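Local coordinates for protein chitinase A (Pteris ryukyuensis, PDB 4RL3) that probably hydrolyses the glycosidic bonds of chitin, this chain being the glycoside hydrolase family 18 catalytic domain of a longer protein, at residues Ala44-Phe49 against Val100-Ser105; Met76-Gly81 against Gly118-Tyr123; Phe91-Val96 against Val135-Gln140. All coordinates share one frame; numbering follows the deposited sequence.

Interaction 1 of 3, residues Ala44-Phe49 against Val100-Ser105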
loop_
_atom_site.group_PDB
_atom_site.type_symbol
_atom_site.label_atom_id
_atom_site.label_comp_id
_atom_site.label_asym_id
_atom_site.label_seq_id
_atom_site.Cartn_x
_atom_site.Cartn_y
_atom_site.Cartn_z
ATOM N N ALA A 44 21.412 5.436 -0.276
ATOM C CA ALA A 44 20.566 5.178 -1.451
ATOM C C ALA A 44 21.311 4.317 -2.484
ATOM O O ALA A 44 22.524 4.458 -2.660
ATOM C CB ALA A 44 20.118 6.488 -2.077
ATOM N N THR A 45 20.577 3.446 -3.179
ATOM C CA THR A 45 21.174 2.544 -4.157
ATOM C C THR A 45 20.824 2.894 -5.597
ATOM O O THR A 45 21.129 2.110 -6.501
ATOM C CB THR A 45 20.724 1.096 -3.914
ATOM O OG1 THR A 45 19.297 1.027 -4.088
ATOM C CG2 THR A 45 21.109 0.629 -2.525
ATOM N N ASN A 46 20.154 4.028 -5.811
ATOM C CA ASN A 46 19.707 4.438 -7.147
ATOM C C ASN A 46 18.764 3.437 -7.805
ATOM O O ASN A 46 18.953 3.015 -8.954
ATOM C CB ASN A 46 20.892 4.744 -8.067
ATOM C CG ASN A 46 20.467 5.477 -9.320
ATOM O OD1 ASN A 46 19.562 6.326 -9.287
ATOM N ND2 ASN A 46 21.105 5.154 -10.439
ATOM N N GLY A 47 17.742 3.061 -7.050
ATOM C CA GLY A 47 16.679 2.222 -7.555
ATOM C C GLY A 47 16.920 0.723 -7.507
ATOM O O GLY A 47 16.120 -0.034 -8.045
ATOM N N VAL A 48 18.017 0.272 -6.902
ATOM C CA VAL A 48 18.228 -1.174 -6.740
ATOM C C VAL A 48 17.561 -1.571 -5.423
ATOM O O VAL A 48 18.055 -1.262 -4.333
ATOM C CB VAL A 48 19.718 -1.585 -6.753
ATOM C CG1 VAL A 48 19.829 -3.088 -6.616
ATOM C CG2 VAL A 48 20.394 -1.150 -8.053
ATOM N N PHE A 49 16.405 -2.212 -5.525
ATOM C CA PHE A 49 15.575 -2.482 -4.344
ATOM C C PHE A 49 16.048 -3.652 -3.497
ATOM O O PHE A 49 16.339 -4.730 -4.015
ATOM C CB PHE A 49 14.112 -2.647 -4.746
ATOM C CG PHE A 49 13.449 -1.333 -5.014
ATOM C CD1 PHE A 49 12.832 -0.642 -3.976
ATOM C CD2 PHE A 49 13.523 -0.734 -6.264
ATOM C CE1 PHE A 49 12.248 0.598 -4.194
ATOM C CE2 PHE A 49 12.941 0.503 -6.488
ATOM C CZ PHE A 49 12.317 1.174 -5.455
ATOM N N VAL A 100 15.216 4.335 -13.105
ATOM C CA VAL A 100 14.160 3.535 -13.697
ATOM C C VAL A 100 14.685 2.163 -14.133
ATOM O O VAL A 100 14.045 1.152 -13.871
ATOM C CB VAL A 100 13.499 4.274 -14.880
ATOM C CG1 VAL A 100 12.621 3.337 -15.694
ATOM C CG2 VAL A 100 12.701 5.470 -14.365
ATOM N N ALA A 101 15.858 2.117 -14.771
ATOM C CA ALA A 101 16.386 0.838 -15.227
ATOM C C ALA A 101 16.655 -0.101 -14.059
ATOM O O ALA A 101 16.353 -1.296 -14.118
ATOM C CB ALA A 101 17.633 1.029 -16.078
ATOM N N ASN A 102 17.212 0.444 -12.988
ATOM C CA ASN A 102 17.453 -0.348 -11.787
ATOM C C ASN A 102 16.185 -0.770 -11.062
ATOM O O ASN A 102 16.112 -1.879 -10.518
ATOM C CB ASN A 102 18.359 0.421 -10.827
ATOM C CG ASN A 102 19.828 0.313 -11.193
ATOM O OD1 ASN A 102 20.273 -0.689 -11.760
ATOM N ND2 ASN A 102 20.591 1.333 -10.842
ATOM N N ALA A 103 15.193 0.112 -11.052
ATOM C CA ALA A 103 13.945 -0.171 -10.346
ATOM C C ALA A 103 13.135 -1.241 -11.075
ATOM O O ALA A 103 12.652 -2.195 -10.461
ATOM C CB ALA A 103 13.133 1.103 -10.207
ATOM N N VAL A 104 12.980 -1.088 -12.387
ATOM C CA VAL A 104 12.214 -2.065 -13.168
ATOM C C VAL A 104 12.878 -3.445 -13.055
ATOM O O VAL A 104 12.193 -4.445 -12.813
ATOM C CB VAL A 104 12.084 -1.659 -14.649
ATOM C CG1 VAL A 104 11.449 -2.780 -15.473
ATOM C CG2 VAL A 104 11.256 -0.376 -14.755
ATOM N N SER A 105 14.201 -3.493 -13.224
ATOM C CA SER A 105 14.922 -4.764 -13.210
ATOM C C SER A 105 14.944 -5.403 -11.821
ATOM O O SER A 105 14.614 -6.567 -11.682
ATOM C CB SER A 105 16.343 -4.605 -13.750
ATOM O OG SER A 105 17.114 -3.699 -12.979
#
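Asn102 lays its carboxamide against the branched end of Val48, whose CG2 sits 3.5 Å from Asn102 CG. This is the periphery of a TIM barrel, where the loop running from strand 27-36 to strand 50-51 rests on helix 96-114. The amide has a second task, since Asn102 ND2 donates to Asn46 O over 3.0 Å with an N-H...O angle of 153°. The carbonyl oxygen lies close to the Asn102 amide plane, while the donor is tilted somewhat out of the carbonyl plane. Asparagine suits the site because its short side chain, with CG anti to its own carbonyl carbon (chi1 -81°), reaches the loop backbone directly. The amide of Asn46 stands nearly perpendicular to that of Asn102 and serves other partners: its OD1 is hydrogen-bonded to Thr94 N and its ND2 to Ser98 OG.

Gly47 comes next to the helix, its CA 4.6 Å from Ala103 CA. With a positive phi of 85°, a side chain would be forced against the preceding carbonyl oxygen and would also press on Asn102 CB. Gly47 O and Asn102 O, two acceptors, come within 3.1 Å of each other; both are hydrogen-bonded to the hydroxyl of Ser106, one turn further along the helix, and must share its single proton. Within the loop, Thr45 OG1 donates to Val48 O over 2.6 Å. Ala103 is small enough to admit a phenyl ring beside the helix: its CB meets the edge of Phe49, in the ring plane, 3.8 Å from CE2.

Interaction 2 of 3, residues Met76-Gly81 against Gly118-Tyr123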
loop_
_atom_site.group_PDB
_atom_site.type_symbol
_atom_site.label_atom_id
_atom_site.label_comp_id
_atom_site.label_asym_id
_atom_site.label_seq_id
_atom_site.Cartn_x
_atom_site.Cartn_y
_atom_site.Cartn_z
ATOM N N MET A 76 1.376 -8.194 -3.006
ATOM C CA MET A 76 2.106 -7.097 -3.653
ATOM C C MET A 76 3.245 -6.658 -2.736
ATOM O O MET A 76 3.383 -7.184 -1.631
ATOM C CB MET A 76 1.132 -5.949 -3.970
ATOM C CG MET A 76 0.079 -6.284 -5.044
ATOM S SD MET A 76 -1.305 -7.220 -4.383
ATOM C CE MET A 76 -2.359 -7.210 -5.831
ATOM N N VAL A 77 4.080 -5.729 -3.197
ATOM C CA VAL A 77 5.114 -5.164 -2.337
ATOM C C VAL A 77 5.029 -3.643 -2.388
ATOM O O VAL A 77 4.825 -3.069 -3.454
ATOM C CB VAL A 77 6.533 -5.678 -2.726
ATOM C CG1 VAL A 77 6.868 -5.371 -4.174
ATOM C CG2 VAL A 77 7.612 -5.146 -1.774
ATOM N N SER A 78 5.177 -3.016 -1.225
ATOM C CA SER A 78 5.176 -1.566 -1.094
ATOM C C SER A 78 6.601 -1.024 -1.058
ATOM O O SER A 78 7.489 -1.619 -0.449
ATOM C CB SER A 78 4.430 -1.165 0.175
ATOM O OG SER A 78 4.250 0.237 0.223
ATOM N N LEU A 79 6.796 0.102 -1.744
ATOM C CA LEU A 79 8.098 0.740 -1.906
ATOM C C LEU A 79 8.236 1.952 -1.009
ATOM O O LEU A 79 7.362 2.822 -0.980
ATOM C CB LEU A 79 8.300 1.183 -3.347
ATOM C CG LEU A 79 7.956 0.207 -4.462
ATOM C CD1 LEU A 79 8.363 0.814 -5.793
ATOM C CD2 LEU A 79 8.610 -1.148 -4.272
ATOM N N GLY A 80 9.360 2.008 -0.291
ATOM C CA GLY A 80 9.743 3.191 0.463
ATOM C C GLY A 80 9.428 3.114 1.933
ATOM O O GLY A 80 10.233 2.638 2.717
ATOM N N GLY A 81 8.262 3.607 2.311
ATOM C CA GLY A 81 7.935 3.755 3.721
ATOM C C GLY A 81 8.631 4.967 4.330
ATOM O O GLY A 81 9.183 5.811 3.637
ATOM N N GLY A 118 2.185 -7.319 -7.858
ATOM C CA GLY A 118 2.117 -5.885 -8.020
ATOM C C GLY A 118 2.949 -5.091 -7.052
ATOM O O GLY A 118 3.616 -5.646 -6.171
ATOM N N ILE A 119 2.925 -3.774 -7.248
ATOM C CA ILE A 119 3.678 -2.848 -6.411
ATOM C C ILE A 119 2.793 -1.700 -5.946
ATOM O O ILE A 119 1.831 -1.328 -6.612
ATOM C CB ILE A 119 4.932 -2.280 -7.122
ATOM C CG1 ILE A 119 4.577 -1.432 -8.354
ATOM C CG2 ILE A 119 5.861 -3.425 -7.514
ATOM C CD1 ILE A 119 5.723 -0.594 -8.878
ATOM N N ASP A 120 3.148 -1.163 -4.788
ATOM C CA ASP A 120 2.479 -0.039 -4.156
ATOM C C ASP A 120 3.549 1.020 -3.900
ATOM O O ASP A 120 4.626 0.702 -3.392
ATOM C CB ASP A 120 1.861 -0.500 -2.828
ATOM C CG ASP A 120 1.271 0.633 -2.027
ATOM O OD1 ASP A 120 0.283 1.232 -2.500
ATOM O OD2 ASP A 120 1.769 0.916 -0.922
ATOM N N ILE A 121 3.244 2.268 -4.244
ATOM C CA ILE A 121 4.193 3.371 -4.093
ATOM C C ILE A 121 3.922 4.122 -2.788
ATOM O O ILE A 121 2.877 4.755 -2.634
ATOM C CB ILE A 121 4.101 4.354 -5.281
ATOM C CG1 ILE A 121 4.050 3.619 -6.627
ATOM C CG2 ILE A 121 5.272 5.342 -5.230
ATOM C CD1 ILE A 121 5.212 2.694 -6.949
ATOM N N ASP A 122 4.883 4.074 -1.865
ATOM C CA ASP A 122 4.686 4.625 -0.517
ATOM C C ASP A 122 5.895 5.442 -0.070
ATOM O O ASP A 122 6.282 5.400 1.096
ATOM C CB ASP A 122 4.387 3.499 0.480
ATOM C CG ASP A 122 3.912 4.005 1.838
ATOM O OD1 ASP A 122 3.253 5.076 1.889
ATOM O OD2 ASP A 122 4.186 3.300 2.853
ATOM N N TYR A 123 6.478 6.198 -0.998
ATOM C CA TYR A 123 7.455 7.205 -0.607
ATOM C C TYR A 123 6.768 8.400 0.017
ATOM O O TYR A 123 5.661 8.769 -0.387
ATOM C CB TYR A 123 8.262 7.671 -1.806
ATOM C CG TYR A 123 9.246 6.653 -2.321
ATOM C CD1 TYR A 123 10.496 6.516 -1.738
ATOM C CD2 TYR A 123 8.934 5.851 -3.413
ATOM C CE1 TYR A 123 11.414 5.603 -2.235
ATOM C CE2 TYR A 123 9.830 4.919 -3.905
ATOM C CZ TYR A 123 11.069 4.794 -3.312
ATOM O OH TYR A 123 11.958 3.875 -3.836
#
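Asp120 OD2 is gripped by two hydroxyls, Ser78 OG at 2.8 Å and Tyr7 OH from another strand of the TIM barrel. Ser78 uses the anti lone pair of OD2, while Asp120 OD1 is hydrogen-bonded to Ser155 OG. Asp120 and Asp122 are the second and third aspartates of the family 18 D-x-x-D-x-D-x-E signature, whose final glutamate follows Tyr123. An alanine at Asp120 would probably leave the hydroxyls of Ser78, Tyr7 and Ser155 without their carboxylate and open a gap inside the barrel.

Strands 73-81 and 118-123 run parallel, with backbone bonds such as Leu79 N to Asp120 O at 2.8 Å. Val77, Leu79, Ile119 and Ile121 point to the face opposite Ser78 and Asp120, where helices 96-114 and 131-147 pack; there Leu79 CD1 meets Ile121 CD1 at 3.8 Å. The Asp122 side chain comes within about 3 Å (nearest atoms) of a bound acetate, probably from the crystallisation liquor, which may mark a pocket at the strand ends. Gly80 must lack a side chain: a CB would run into the ring of Tyr123, whose OH is held by Asp37. Instead Gly80 CA makes a CH-pi contact over the ring face, 4.2 Å from the Tyr123 centroid.

Interaction 3 of 3, residues Phe91-Val96 against Val135-Gln140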
loop_
_atom_site.group_PDB
_atom_site.type_symbol
_atom_site.label_atom_id
_atom_site.label_comp_id
_atom_site.label_asym_id
_atom_site.label_seq_id
_atom_site.Cartn_x
_atom_site.Cartn_y
_atom_site.Cartn_z
ATOM N N PHE A 91 13.410 9.919 -1.349
ATOM C CA PHE A 91 13.465 9.489 -2.735
ATOM C C PHE A 91 14.632 10.195 -3.413
ATOM O O PHE A 91 14.756 11.411 -3.338
ATOM C CB PHE A 91 12.178 9.790 -3.504
ATOM C CG PHE A 91 12.166 9.168 -4.873
ATOM C CD1 PHE A 91 12.788 9.797 -5.940
ATOM C CD2 PHE A 91 11.593 7.927 -5.070
ATOM C CE1 PHE A 91 12.812 9.212 -7.186
ATOM C CE2 PHE A 91 11.609 7.340 -6.318
ATOM C CZ PHE A 91 12.226 7.978 -7.372
ATOM N N THR A 92 15.484 9.429 -4.079
ATOM C CA THR A 92 16.631 10.037 -4.746
ATOM C C THR A 92 17.128 9.193 -5.926
ATOM O O THR A 92 17.131 7.954 -5.886
ATOM C CB THR A 92 17.741 10.356 -3.723
ATOM O OG1 THR A 92 18.819 11.059 -4.361
ATOM C CG2 THR A 92 18.249 9.112 -3.060
ATOM N N ALA A 93 17.502 9.889 -6.992
ATOM C CA ALA A 93 17.902 9.255 -8.236
ATOM C C ALA A 93 19.158 9.925 -8.759
ATOM O O ALA A 93 19.248 11.152 -8.774
ATOM C CB ALA A 93 16.793 9.386 -9.272
ATOM N N THR A 94 20.108 9.117 -9.206
ATOM C CA THR A 94 21.318 9.634 -9.863
ATOM C C THR A 94 20.940 10.315 -11.176
ATOM O O THR A 94 21.414 11.415 -11.479
ATOM C CB THR A 94 22.319 8.485 -10.128
ATOM O OG1 THR A 94 22.707 7.905 -8.874
ATOM C CG2 THR A 94 23.558 8.990 -10.874
ATOM N N SER A 95 20.104 9.623 -11.944
ATOM C CA SER A 95 19.437 10.144 -13.123
ATOM C C SER A 95 18.121 9.402 -13.229
ATOM O O SER A 95 17.977 8.295 -12.675
ATOM C CB SER A 95 20.266 9.899 -14.387
ATOM O OG SER A 95 20.323 8.517 -14.704
ATOM N N VAL A 96 17.167 9.988 -13.934
ATOM C CA VAL A 96 15.870 9.346 -14.117
ATOM C C VAL A 96 16.056 7.995 -14.808
ATOM O O VAL A 96 15.536 6.979 -14.358
ATOM C CB VAL A 96 14.889 10.237 -14.903
ATOM C CG1 VAL A 96 13.644 9.460 -15.308
ATOM C CG2 VAL A 96 14.522 11.459 -14.088
ATOM N N VAL A 135 7.839 11.910 -10.268
ATOM C CA VAL A 135 6.727 11.451 -11.077
ATOM C C VAL A 135 7.220 10.677 -12.303
ATOM O O VAL A 135 6.675 9.630 -12.651
ATOM C CB VAL A 135 5.811 12.636 -11.480
ATOM C CG1 VAL A 135 4.807 12.227 -12.543
ATOM C CG2 VAL A 135 5.106 13.214 -10.252
ATOM N N SER A 136 8.249 11.192 -12.964
ATOM C CA SER A 136 8.817 10.509 -14.114
ATOM C C SER A 136 9.341 9.117 -13.744
ATOM O O SER A 136 9.068 8.144 -14.431
ATOM C CB SER A 136 9.956 11.339 -14.700
ATOM O OG SER A 136 10.463 10.725 -15.875
ATOM N N CYS A 137 10.083 9.036 -12.645
ATOM C CA CYS A 137 10.639 7.750 -12.205
ATOM C C CYS A 137 9.538 6.722 -11.941
ATOM O O CYS A 137 9.583 5.597 -12.439
ATOM C CB CYS A 137 11.468 7.922 -10.924
ATOM S SG CYS A 137 13.092 8.663 -11.195
ATOM N N ILE A 138 8.557 7.106 -11.143
ATOM C CA ILE A 138 7.525 6.159 -10.731
ATOM C C ILE A 138 6.570 5.828 -11.879
ATOM O O ILE A 138 6.176 4.667 -12.052
ATOM C CB ILE A 138 6.725 6.685 -9.521
ATOM C CG1 ILE A 138 7.644 6.871 -8.306
ATOM C CG2 ILE A 138 5.556 5.763 -9.187
ATOM C CD1 ILE A 138 8.384 5.636 -7.862
ATOM N N GLY A 139 6.183 6.838 -12.648
ATOM C CA GLY A 139 5.292 6.612 -13.774
ATOM C C GLY A 139 5.900 5.650 -14.779
ATOM O O GLY A 139 5.240 4.726 -15.275
ATOM N N GLN A 140 7.180 5.840 -15.071
ATOM C CA GLN A 140 7.893 4.936 -15.984
ATOM C C GLN A 140 8.016 3.530 -15.406
ATOM O O GLN A 140 7.854 2.551 -16.112
ATOM C CB GLN A 140 9.280 5.482 -16.294
ATOM C CG GLN A 140 9.276 6.673 -17.221
ATOM C CD GLN A 140 10.690 7.055 -17.618
ATOM O OE1 GLN A 140 11.357 6.309 -18.334
ATOM N NE2 GLN A 140 11.166 8.196 -17.141
#
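Phe91 sends its ring from CB toward Cys137 and Ile138, with CG anti to the backbone N (chi1 -172°). In this TIM barrel the contact joins the loop leading into helix 96-114 to the next barrel helix, 131-147. Beyond CB and CG the ring divides its neighbours. On one flank CE2 touches the CD1 methyl of Ile138 at 4.0 Å, the two side chains lying alongside with their tips pointing opposite ways. At the tip CZ rests 3.6 Å from Cys137 CB, and Cys137 SG sits off the CZ-CE1 edge. That sulfur lies in the ring plane, 5.2 Å from the Phe91 centroid, a sulfur-aromatic contact. Tyr123 and Phe134 also pair with the ring edge to face, and phenylalanine suits this largely aromatic and aliphatic setting.

Cysteine acts here as a compact apolar residue, in a chitinase without disulfide bonds. Its sulfur touches both the loop, at Ala93 CB 4.2 Å away, and the start of helix 96-114, at the CG1 methyl of Val96. Val96 opens that helix, directly after Ser95 at the N-cap. Placed anti to its backbone N, Val96 CG1 reaches the more polar flank of helix 131-147, where it packs against Ser136 OG at 3.5 Å and crosses the end of Gln140 at about a right angle. There Val96 CG1 comes 3.3 Å from Gln140 NE2, which is steadied within its own helix: NE2 donates to Ser136 OG over 2.9 Å, with that oxygen nearly in the amide plane.

Overall arrangement
Reading from the N terminus, the chain passes residues 44-49, 76-81 and 91-96 before their partners 100-105, 118-123 and 135-140 follow in the same order. Each contact thus closes a loop of some 36 to 50 residues that crosses both others, and none nests. Interaction 2 pairs neighbouring barrel strands, joined through helix 96-114 in a beta-alpha-beta crossover. Interaction 1 fastens an earlier loop onto that helix, and interaction 3 ties the loop leading into it to helix 131-147, which follows strand 118-123. Tyr123 links strand and periphery, touching Phe49 of interaction 1 and Phe91 of interaction 3. The two outer contacts meet directly where Ala44 packs on Thr92 and Val100 on Cys137.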